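Local structure of signal recognition 54 kDa protein (Pyrococcus furiosus, 3DM5) at residues H155-G160 / V175-S180; A234-T239 / T265-K270. The protein is the 54 kDa protein of the archaeal signal recognition particle, combining a helical bundle, a GTPase domain of the P-loop class and a signal-peptide-binding domain. One frame throughout, in Å; residues are numbered along the deposited sequence.

Contact 1: H155-G160 / V175-S180; sequences HIEVFG and VDYFKS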
# COMPACT_ATOMS: atom_id res chain seq x y z
N HIS A 155 -20.55 37.59 -9.08
CA HIS A 155 -20.69 39.05 -9.08
C HIS A 155 -20.04 39.69 -7.86
O HIS A 155 -20.33 40.83 -7.52
CB HIS A 155 -22.16 39.45 -9.18
CG HIS A 155 -22.84 38.91 -10.39
ND1 HIS A 155 -22.58 39.38 -11.66
CD2 HIS A 155 -23.77 37.94 -10.53
CE1 HIS A 155 -23.32 38.72 -12.54
NE2 HIS A 155 -24.05 37.84 -11.88
N ILE A 156 -19.16 38.95 -7.21
CA ILE A 156 -18.35 39.49 -6.15
C ILE A 156 -17.28 40.36 -6.77
O ILE A 156 -16.46 39.88 -7.55
CB ILE A 156 -17.70 38.37 -5.32
CG1 ILE A 156 -18.79 37.54 -4.64
CG2 ILE A 156 -16.77 38.96 -4.27
CD1 ILE A 156 -18.26 36.35 -3.86
N GLU A 157 -17.31 41.64 -6.41
CA GLU A 157 -16.33 42.59 -6.92
C GLU A 157 -14.89 42.25 -6.54
O GLU A 157 -14.58 41.93 -5.40
CB GLU A 157 -16.64 44.02 -6.46
CG GLU A 157 -15.42 44.92 -6.47
CD GLU A 157 -15.77 46.38 -6.64
OE1 GLU A 157 -16.88 46.79 -6.23
OE2 GLU A 157 -14.92 47.12 -7.20
N VAL A 158 -14.02 42.37 -7.53
CA VAL A 158 -12.59 42.21 -7.34
C VAL A 158 -11.89 43.50 -7.77
O VAL A 158 -11.75 43.75 -8.98
CB VAL A 158 -12.03 41.04 -8.21
CG1 VAL A 158 -10.53 40.90 -8.07
CG2 VAL A 158 -12.71 39.75 -7.86
N PHE A 159 -11.45 44.31 -6.80
CA PHE A 159 -10.66 45.51 -7.08
C PHE A 159 -9.21 45.13 -7.32
O PHE A 159 -8.64 44.38 -6.54
CB PHE A 159 -10.71 46.52 -5.92
CG PHE A 159 -9.80 47.71 -6.11
CD1 PHE A 159 -10.30 48.92 -6.54
CD2 PHE A 159 -8.42 47.61 -5.89
CE1 PHE A 159 -9.47 50.01 -6.74
CE2 PHE A 159 -7.57 48.70 -6.09
CZ PHE A 159 -8.10 49.91 -6.52
N GLY A 160 -8.61 45.65 -8.37
CA GLY A 160 -7.20 45.37 -8.58
C GLY A 160 -6.58 46.38 -9.52
O GLY A 160 -7.19 47.39 -9.87
N VAL A 175 -9.27 49.21 -0.60
CA VAL A 175 -10.17 49.19 0.53
C VAL A 175 -11.13 50.39 0.46
O VAL A 175 -12.33 50.26 0.69
CB VAL A 175 -9.38 49.17 1.86
CG1 VAL A 175 -10.29 49.42 3.03
CG2 VAL A 175 -8.66 47.84 2.01
N ASP A 176 -10.60 51.56 0.12
CA ASP A 176 -11.42 52.76 0.06
C ASP A 176 -12.45 52.67 -1.06
O ASP A 176 -13.62 53.01 -0.86
CB ASP A 176 -10.53 54.01 -0.08
CG ASP A 176 -9.71 54.27 1.18
OD1 ASP A 176 -10.09 53.75 2.25
OD2 ASP A 176 -8.68 54.99 1.10
N TYR A 177 -12.02 52.17 -2.21
CA TYR A 177 -12.94 51.94 -3.32
C TYR A 177 -14.05 50.95 -2.98
O TYR A 177 -15.22 51.31 -3.04
CB TYR A 177 -12.19 51.50 -4.58
CG TYR A 177 -13.06 51.47 -5.81
CD1 TYR A 177 -13.11 52.55 -6.68
CD2 TYR A 177 -13.85 50.36 -6.10
CE1 TYR A 177 -13.92 52.52 -7.81
CE2 TYR A 177 -14.66 50.32 -7.22
CZ TYR A 177 -14.69 51.41 -8.07
OH TYR A 177 -15.49 51.36 -9.18
N PHE A 178 -13.70 49.71 -2.65
CA PHE A 178 -14.73 48.72 -2.34
C PHE A 178 -15.58 49.21 -1.15
O PHE A 178 -16.77 48.91 -1.07
CB PHE A 178 -14.15 47.31 -2.13
N LYS A 179 -14.98 49.97 -0.24
CA LYS A 179 -15.71 50.54 0.90
C LYS A 179 -16.78 51.54 0.45
O LYS A 179 -17.87 51.63 1.03
CB LYS A 179 -14.76 51.20 1.90
CG LYS A 179 -15.36 51.46 3.28
CD LYS A 179 -14.40 52.31 4.10
CE LYS A 179 -14.91 52.57 5.52
NZ LYS A 179 -16.31 53.05 5.54
N SER A 180 -16.48 52.29 -0.60
CA SER A 180 -17.42 53.24 -1.16
C SER A 180 -18.63 52.52 -1.74
O SER A 180 -19.74 53.05 -1.72
CB SER A 180 -16.77 54.03 -2.28
OG SER A 180 -15.60 54.71 -1.85
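Tyr-177, on helix 167-180, meets Phe-159 with the root of its side chain and Glu-157 with one edge of its ring. With chi1 at -171°, its CG stands opposite the backbone N, which carries the ring out from the helix to both partners. Tyr-177 CB lies 3.8 Å from Phe-159 CD1 and about equally far from Phe-159 CE1, placed obliquely to the bond between them. Tyr-177 CG repeats this contact, again 3.8 Å from Phe-159 CD1. The two ring planes stand at 44°, centroids 5.6 Å apart. One step outward, Tyr-177 CD2 meets both partners, 3.9 Å from Phe-159 CD1 and 3.6 Å from Glu-157 OE2. Beyond it, CE2 meets the same oxygen, which sits at the ring edge near its plane. The carboxylate is turned 76° from that plane. Such an edge approach brings negative charge to the slightly positive C-H rim, probably mildly favourable. Glu-157 also touches Lys-181, just past the helix.

Each residue type suits a surface seam: Phe-159 supplies an apolar patch that also rests on Leu-170 and Glu-173, tyrosine adds a ring that tolerates exposure, and glutamate offers a long, extended arm. Val-158 points the other way, onto helix 142-151. An outermost strand with helices against both faces is typical of the layered alpha/beta fold of P-loop NTPases; here helix 167-180 forms the beta-alpha-beta crossover from strand 157-159 to strand 185-189.

Contact 2: A234-T239 / T265-K270; sequences AFKEAT and TGAPIK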
# COMPACT_ATOMS: atom_id res chain seq x y z
N ALA A 234 5.83 32.47 14.23
CA ALA A 234 6.41 33.77 13.87
C ALA A 234 5.30 34.77 13.58
O ALA A 234 5.30 35.88 14.08
CB ALA A 234 7.38 33.66 12.70
N PHE A 235 4.34 34.34 12.77
CA PHE A 235 3.16 35.14 12.47
C PHE A 235 2.41 35.57 13.73
O PHE A 235 2.17 36.76 13.94
CB PHE A 235 2.25 34.33 11.54
CG PHE A 235 0.92 34.98 11.26
CD1 PHE A 235 0.80 35.98 10.31
CD2 PHE A 235 -0.22 34.55 11.93
CE1 PHE A 235 -0.43 36.56 10.05
CE2 PHE A 235 -1.44 35.12 11.68
CZ PHE A 235 -1.56 36.13 10.74
N LYS A 236 2.03 34.61 14.56
CA LYS A 236 1.24 34.89 15.76
C LYS A 236 1.93 35.89 16.69
O LYS A 236 1.28 36.50 17.54
CB LYS A 236 0.99 33.59 16.54
CG LYS A 236 0.09 33.77 17.75
CD LYS A 236 0.20 32.62 18.75
CE LYS A 236 -0.49 33.00 20.05
NZ LYS A 236 -0.66 31.87 21.01
N GLU A 237 3.23 36.05 16.51
CA GLU A 237 4.02 36.97 17.32
C GLU A 237 4.12 38.36 16.67
O GLU A 237 4.43 39.32 17.35
CB GLU A 237 5.41 36.39 17.56
CG GLU A 237 5.47 35.31 18.69
CD GLU A 237 6.79 34.50 18.69
OE1 GLU A 237 7.58 34.60 17.71
OE2 GLU A 237 7.03 33.76 19.66
N ALA A 238 3.85 38.45 15.38
CA ALA A 238 3.89 39.72 14.65
C ALA A 238 2.54 40.41 14.55
O ALA A 238 2.40 41.40 13.84
CB ALA A 238 4.48 39.52 13.24
N THR A 239 1.54 39.88 15.24
CA THR A 239 0.20 40.42 15.15
C THR A 239 -0.68 39.95 16.29
O THR A 239 -0.76 38.77 16.59
CB THR A 239 -0.50 40.06 13.83
OG1 THR A 239 -1.87 40.45 13.92
CG2 THR A 239 -0.42 38.57 13.57
N THR A 265 0.48 26.07 18.77
CA THR A 265 1.04 27.39 18.70
C THR A 265 0.13 28.36 19.45
O THR A 265 0.58 29.42 19.88
CB THR A 265 1.12 27.77 17.24
OG1 THR A 265 2.49 28.01 16.88
CG2 THR A 265 0.20 28.95 16.95
N GLY A 266 -1.14 27.99 19.62
CA GLY A 266 -2.13 28.87 20.20
C GLY A 266 -2.96 29.62 19.16
O GLY A 266 -4.10 29.98 19.38
N ALA A 267 -2.37 29.85 18.00
CA ALA A 267 -3.08 30.56 16.96
C ALA A 267 -4.34 29.81 16.56
O ALA A 267 -4.34 28.58 16.45
CB ALA A 267 -2.17 30.78 15.75
N PRO A 268 -5.43 30.55 16.35
CA PRO A 268 -6.73 29.98 16.04
C PRO A 268 -6.82 29.56 14.58
O PRO A 268 -6.55 30.40 13.70
CB PRO A 268 -7.70 31.14 16.28
CG PRO A 268 -6.87 32.35 16.44
CD PRO A 268 -5.43 32.01 16.25
N ILE A 269 -7.18 28.30 14.32
CA ILE A 269 -7.48 27.85 12.97
C ILE A 269 -8.97 28.07 12.77
O ILE A 269 -9.78 27.51 13.52
CB ILE A 269 -7.19 26.36 12.79
CG1 ILE A 269 -5.75 26.04 13.17
CG2 ILE A 269 -7.48 25.93 11.37
CD1 ILE A 269 -5.54 24.61 13.53
N LYS A 270 -9.32 28.88 11.77
CA LYS A 270 -10.72 29.23 11.52
C LYS A 270 -11.36 28.45 10.35
O LYS A 270 -12.53 28.12 10.39
CB LYS A 270 -10.85 30.73 11.28
CG LYS A 270 -10.08 31.56 12.29
CD LYS A 270 -11.01 32.31 13.22
CE LYS A 270 -10.23 33.21 14.20
NZ LYS A 270 -11.04 34.36 14.69
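Lys-236 and Ala-267 bring the two backbones closest, with their CA atoms 6.2 Å apart where the last turn of helix 228-237 passes the loop leading into strand 269-273. From there the lysine reaches back along the loop toward Thr-265: CG is anti to the backbone N (chi1 -175°) and the rest of the chain is extended, which carries the amine to the carbonyl. Lys-236 NZ donates to Thr-265 O at 3.0 Å, lying in the carbonyl plane on a lone pair, with a C=O...N angle of 134°. On the way the CD methylene passes loosely by two small apolar groups. Lys-236 CD lies 4.1 Å from Thr-265 CG2 and 4.2 Å from Ala-267 CB, a small side chain that leaves room for the lysine and rests on Ile-244 of the sheet. Gly-266 suits its place twice over: its phi is positive (96°) as the chain leaves helix 255-263, and its bare CA lies 3.4 Å from Lys-236 NZ. The Thr-265 side chain also touches Tyr-229, Ala-232 and Leu-233. Because the carbonyl follows closely on a helix C-terminus, where partial negative charge gathers, the cationic amine is probably a favourable electrostatic match.

Overall arrangement
Contacts 1 and 2 belong to the same GTPase domain and reach the same sheet, but at separate places: their centres are 27 Å apart and their nearest atoms about 16 Å, without touching. Contact 1 involves strand 157-159, outermost in the sheet, whereas contact 2 adjoins strand 269-273, which is followed across the sheet by the other outermost strand, 281-283. Between them in the strand order lies strand 101-106, which leads into the probable P-loop of Gly-107, Gly-112, Lys-113 and Thr-114. The GDP pocket draws its 16 residues from between 109 and 276. Both contacts lie on the same side of the chain's centre, and in sequence contact 1 closes before contact 2 opens.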